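Local coordinates for protein transcriptional regulator ComR (Streptococcus vestibularis F0396, PDB 6HU8) that probably binds DNA as a competence regulator of the RNPP family, joining a helix-turn-helix domain to a tetratricopeptide domain associated with signaling-peptide binding, at residues G215-S219 with L220-K224; L103-D106 with V107-F111. All coordinates share one frame; numbering follows the deposited sequence.

Both contacts are local ones within the tetratricopeptide domain, an all-helical array in which neighbouring helices pack along their length. Contact 2 comes first in the chain and is a run of helix 94-111; contact 1 follows, where helix 200-219 stops and the chain turns toward helix 226-240. Their centres are about 36 Å apart, on opposite sides of the chain's centre, and their nearest atoms are about 20 Å apart, so neither touches the other. Contact 2 illustrates the regular helix from which such an array is built, mostly polar on its exposed side, with I104 and V107 buried. Contact 1 illustrates how a helix is closed so that the next one can begin.

Contact 1: residues G215-S219 with L220-K224; sequences GLKIS and LESFK
A Schellman motif closes helix 200-219: K217 O and I218 O accept the two closing bonds, and E221 is the C-prime residue at positive phi (50°). S222 N reaches back to K217 O at 2.8 Å, in the carbonyl plane and on a lone pair, while E221 N makes a weak bond to I218 O at 3.4 Å. The side chain of E221 is exposed and points away from the helix end, so this non-glycine residue can take the shape without burying a charge. One step earlier, L220 N gives a short bond of 2.6 Å to L216 O.

The side chain of K217 adds a second tie. Its aliphatic part runs alongside the S222 carbonyl, and the chain then bends at its last torsion (chi4 -64°), which turns the ammonium group back onto the loop. NZ bonds to S222 O at 2.8 Å, tilted from that carbonyl plane, and to K224 O at 3.0 Å, within the plane. Lysine suits the place, being long enough to span the turn and carrying several N-H groups at one atom.

The F223 ring lies across the helix end: K217 O sits over the centre of one face, and F223 CE1 lies 4.1 Å from I218 CG1. The ring also stacks with H260 of helix 246-261. Separately, L216 and L220 lie side by side, pointing the same way, CD2 of L216 to CD1 of L220 at 4.1 Å; L216 also packs on F184 and F170.

K217 is buried, and its charge is probably balanced in part by the partial negative charge of S222 O and K224 O. K224 NZ, 5.5 Å from K217 NZ, may raise the cost somewhat, though it has a long, weak ion pair with D185. The K217 ammonium thus ties the loop to the helix just completed.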
loop_
_atom_site.group_PDB
_atom_site.type_symbol
_atom_site.label_atom_id
_atom_site.label_comp_id
_atom_site.label_asym_id
_atom_site.label_seq_id
_atom_site.Cartn_x
_atom_site.Cartn_y
_atom_site.Cartn_z
ATOM N N GLY A 215 -2.630 -6.678 -13.421
ATOM C CA GLY A 215 -3.538 -5.898 -14.248
ATOM C C GLY A 215 -2.813 -4.836 -15.067
ATOM O O GLY A 215 -3.158 -4.588 -16.232
ATOM N N LEU A 216 -1.806 -4.203 -14.467
ATOM C CA LEU A 216 -1.052 -3.164 -15.158
ATOM C C LEU A 216 -0.142 -3.722 -16.238
ATOM O O LEU A 216 -0.049 -3.151 -17.332
ATOM C CB LEU A 216 -0.224 -2.348 -14.159
ATOM C CG LEU A 216 -1.031 -1.310 -13.382
ATOM C CD1 LEU A 216 -0.183 -0.717 -12.251
ATOM C CD2 LEU A 216 -1.536 -0.230 -14.338
ATOM N N LYS A 217 0.539 -4.826 -15.937
ATOM C CA LYS A 217 1.371 -5.489 -16.942
ATOM C C LYS A 217 0.553 -5.826 -18.199
ATOM O O LYS A 217 1.073 -5.752 -19.323
ATOM C CB LYS A 217 2.034 -6.748 -16.364
ATOM C CG LYS A 217 3.221 -6.444 -15.436
ATOM C CD LYS A 217 4.131 -7.647 -15.255
ATOM C CE LYS A 217 5.540 -7.232 -14.847
ATOM N NZ LYS A 217 6.179 -6.425 -15.945
ATOM N N ILE A 218 -0.730 -6.140 -18.027
ATOM C CA ILE A 218 -1.593 -6.381 -19.187
ATOM C C ILE A 218 -1.925 -5.065 -19.891
ATOM O O ILE A 218 -1.837 -4.971 -21.115
ATOM C CB ILE A 218 -2.893 -7.106 -18.795
ATOM C CG1 ILE A 218 -2.588 -8.553 -18.418
ATOM C CG2 ILE A 218 -3.879 -7.104 -19.931
ATOM C CD1 ILE A 218 -3.764 -9.285 -17.786
ATOM N N SER A 219 -2.277 -4.040 -19.122
ATOM C CA SER A 219 -2.787 -2.805 -19.710
ATOM C C SER A 219 -1.667 -1.871 -20.187
ATOM O O SER A 219 -1.890 -0.990 -21.021
ATOM C CB SER A 219 -3.676 -2.075 -18.705
ATOM O OG SER A 219 -2.901 -1.635 -17.600
ATOM N N LEU A 220 -0.467 -2.052 -19.644
ATOM C CA LEU A 220 0.691 -1.269 -20.071
ATOM C C LEU A 220 1.537 -2.059 -21.066
ATOM O O LEU A 220 2.563 -1.570 -21.543
ATOM C CB LEU A 220 1.543 -0.855 -18.862
ATOM C CG LEU A 220 0.838 0.016 -17.827
ATOM C CD1 LEU A 220 1.775 0.340 -16.660
ATOM C CD2 LEU A 220 0.312 1.298 -18.488
ATOM N N GLU A 221 1.086 -3.277 -21.368
ATOM C CA GLU A 221 1.814 -4.228 -22.207
ATOM C C GLU A 221 3.263 -4.379 -21.749
ATOM O O GLU A 221 4.214 -4.213 -22.515
ATOM C CB GLU A 221 1.738 -3.816 -23.686
ATOM C CG GLU A 221 0.662 -4.589 -24.451
ATOM C CD GLU A 221 0.038 -3.802 -25.602
ATOM O OE1 GLU A 221 0.650 -2.817 -26.080
ATOM O OE2 GLU A 221 -1.079 -4.183 -26.027
ATOM N N SER A 222 3.413 -4.705 -20.477
ATOM C CA SER A 222 4.709 -4.994 -19.892
ATOM C C SER A 222 4.723 -6.470 -19.510
ATOM O O SER A 222 4.677 -6.813 -18.333
ATOM C CB SER A 222 4.953 -4.102 -18.674
ATOM O OG SER A 222 6.180 -4.410 -18.030
ATOM N N PHE A 223 4.774 -7.344 -20.507
ATOM C CA PHE A 223 4.479 -8.756 -20.264
ATOM C C PHE A 223 5.651 -9.556 -19.693
ATOM O O PHE A 223 5.470 -10.716 -19.283
ATOM C CB PHE A 223 3.965 -9.409 -21.550
ATOM C CG PHE A 223 2.552 -9.022 -21.893
ATOM C CD1 PHE A 223 1.502 -9.442 -21.104
ATOM C CD2 PHE A 223 2.282 -8.215 -22.980
ATOM C CE1 PHE A 223 0.203 -9.084 -21.403
ATOM C CE2 PHE A 223 0.988 -7.852 -23.282
ATOM C CZ PHE A 223 -0.054 -8.295 -22.493
ATOM N N LYS A 224 6.836 -8.943 -19.629
ATOM C CA LYS A 224 7.989 -9.628 -19.046
ATOM C C LYS A 224 7.710 -9.973 -17.583
ATOM O O LYS A 224 7.163 -9.154 -16.845
ATOM C CB LYS A 224 9.259 -8.783 -19.162
ATOM C CG LYS A 224 9.223 -7.453 -18.392
ATOM C CD LYS A 224 10.618 -7.049 -17.920
ATOM C CE LYS A 224 10.682 -5.568 -17.548
ATOM N NZ LYS A 224 10.528 -4.706 -18.757
#

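Contact 2: residues L103-D106 with V107-F111; sequences LIED and VYNQF
The carboxylate of D106 and the amide of Q110, one helical turn apart, meet with their planes 43° apart. Q110 NE2 comes to D106 OD1 from above the carboxylate plane, at 2.8 Å and with an N-H...O angle of 157°, whereas the oxygen lies close to the plane of the amide. The amide therefore presents its N-H nearly in its own plane, and the acid accepts over a face. CG of D106 stands opposite the backbone N (chi1 -165°), which carries the carboxylate to Q110. The side chains of E105 and N109 lie alongside each other, pointing the same way, their flat groups steeply inclined; they touch through N109 ND2 and E105 CG, 3.5 Å apart. N109 OD1 lies at the edge of the Y108 ring, in its plane.

All of this is carried by a regular alpha-helix of the tetratricopeptide domain, helix 94-111, in which i to i+4 bonds run from V107 N to L103 O (2.9 Å), from Y108 N to I104 O (2.9 Å), from N109 N to E105 O (2.9 Å) and from Q110 N to D106 O (3.0 Å). E105, N109 and Q110 are exposed, where acids and amides can meet solvent as well as each other, and so is Y108. I104 and V107 are buried: I104 packs on L85 of helix 76-87 and on L126 and L130 of helix 117-131, and V107 on Y78. The branched V107 fits close against the backbone, its CG2 lying 3.2 Å from L103 O. Y108 packs on L120 and L123 of helix 117-131, its aromatic ring meeting that of F112.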
loop_
_atom_site.group_PDB
_atom_site.type_symbol
_atom_site.label_atom_id
_atom_site.label_comp_id
_atom_site.label_asym_id
_atom_site.label_seq_id
_atom_site.Cartn_x
_atom_site.Cartn_y
_atom_site.Cartn_z
ATOM N N LEU A 103 -15.033 1.419 8.835
ATOM C CA LEU A 103 -13.982 1.037 9.775
ATOM C C LEU A 103 -12.876 2.080 9.774
ATOM O O LEU A 103 -12.377 2.467 10.829
ATOM C CB LEU A 103 -13.418 -0.336 9.433
ATOM C CG LEU A 103 -14.435 -1.464 9.622
ATOM C CD1 LEU A 103 -13.871 -2.787 9.128
ATOM C CD2 LEU A 103 -14.872 -1.561 11.085
ATOM N N ILE A 104 -12.506 2.527 8.578
ATOM C CA ILE A 104 -11.494 3.554 8.400
ATOM C C ILE A 104 -11.898 4.821 9.114
ATOM O O ILE A 104 -11.110 5.407 9.844
ATOM C CB ILE A 104 -11.264 3.866 6.905
ATOM C CG1 ILE A 104 -10.707 2.635 6.193
ATOM C CG2 ILE A 104 -10.328 5.092 6.726
ATOM C CD1 ILE A 104 -10.918 2.656 4.708
ATOM N N GLU A 105 -13.135 5.247 8.887
ATOM C CA GLU A 105 -13.662 6.444 9.528
ATOM C C GLU A 105 -13.589 6.340 11.042
ATOM O O GLU A 105 -13.226 7.300 11.742
ATOM C CB GLU A 105 -15.101 6.683 9.085
ATOM C CG GLU A 105 -15.796 7.808 9.818
ATOM C CD GLU A 105 -17.153 8.121 9.216
ATOM O OE1 GLU A 105 -17.237 8.237 7.974
ATOM O OE2 GLU A 105 -18.134 8.240 9.979
ATOM N N ASP A 106 -13.917 5.150 11.533
ATOM C CA ASP A 106 -13.941 4.863 12.954
ATOM C C ASP A 106 -12.536 4.996 13.562
ATOM O O ASP A 106 -12.332 5.706 14.550
ATOM C CB ASP A 106 -14.512 3.456 13.170
ATOM C CG ASP A 106 -14.923 3.200 14.602
ATOM O OD1 ASP A 106 -14.871 4.148 15.418
ATOM O OD2 ASP A 106 -15.305 2.046 14.904
ATOM N N VAL A 107 -11.574 4.306 12.953
ATOM C CA VAL A 107 -10.188 4.349 13.404
ATOM C C VAL A 107 -9.642 5.771 13.373
ATOM O O VAL A 107 -8.989 6.204 14.320
ATOM C CB VAL A 107 -9.277 3.459 12.538
ATOM C CG1 VAL A 107 -7.832 3.604 12.982
ATOM C CG2 VAL A 107 -9.722 1.997 12.604
ATOM N N TYR A 108 -9.911 6.494 12.290
ATOM C CA TYR A 108 -9.446 7.869 12.182
ATOM C C TYR A 108 -10.023 8.707 13.327
ATOM O O TYR A 108 -9.296 9.400 14.019
ATOM C CB TYR A 108 -9.816 8.484 10.826
ATOM C CG TYR A 108 -9.450 9.958 10.710
ATOM C CD1 TYR A 108 -8.198 10.361 10.248
ATOM C CD2 TYR A 108 -10.361 10.943 11.060
ATOM C CE1 TYR A 108 -7.875 11.702 10.133
ATOM C CE2 TYR A 108 -10.048 12.272 10.961
ATOM C CZ TYR A 108 -8.807 12.652 10.500
ATOM O OH TYR A 108 -8.518 13.990 10.414
ATOM N N ASN A 109 -11.331 8.619 13.539
ATOM C CA ASN A 109 -11.978 9.385 14.598
ATOM C C ASN A 109 -11.419 9.090 15.987
ATOM O O ASN A 109 -11.316 9.987 16.831
ATOM C CB ASN A 109 -13.480 9.118 14.581
ATOM C CG ASN A 109 -14.169 9.795 13.420
ATOM O OD1 ASN A 109 -13.728 10.850 12.948
ATOM N ND2 ASN A 109 -15.261 9.203 12.956
ATOM N N GLN A 110 -11.045 7.835 16.213
ATOM C CA GLN A 110 -10.573 7.405 17.523
ATOM C C GLN A 110 -9.111 7.734 17.800
ATOM O O GLN A 110 -8.704 7.776 18.957
ATOM C CB GLN A 110 -10.769 5.900 17.681
ATOM C CG GLN A 110 -12.231 5.463 17.708
ATOM C CD GLN A 110 -12.403 4.034 18.196
ATOM O OE1 GLN A 110 -11.886 3.655 19.249
ATOM N NE2 GLN A 110 -13.128 3.234 17.427
ATOM N N PHE A 111 -8.315 7.953 16.753
ATOM C CA PHE A 111 -6.866 8.031 16.936
ATOM C C PHE A 111 -6.131 9.110 16.159
ATOM O O PHE A 111 -4.927 9.263 16.337
ATOM C CB PHE A 111 -6.231 6.682 16.586
ATOM C CG PHE A 111 -6.671 5.569 17.483
ATOM C CD1 PHE A 111 -6.207 5.492 18.785
ATOM C CD2 PHE A 111 -7.570 4.619 17.038
ATOM C CE1 PHE A 111 -6.625 4.472 19.624
ATOM C CE2 PHE A 111 -7.993 3.591 17.875
ATOM C CZ PHE A 111 -7.520 3.520 19.166
#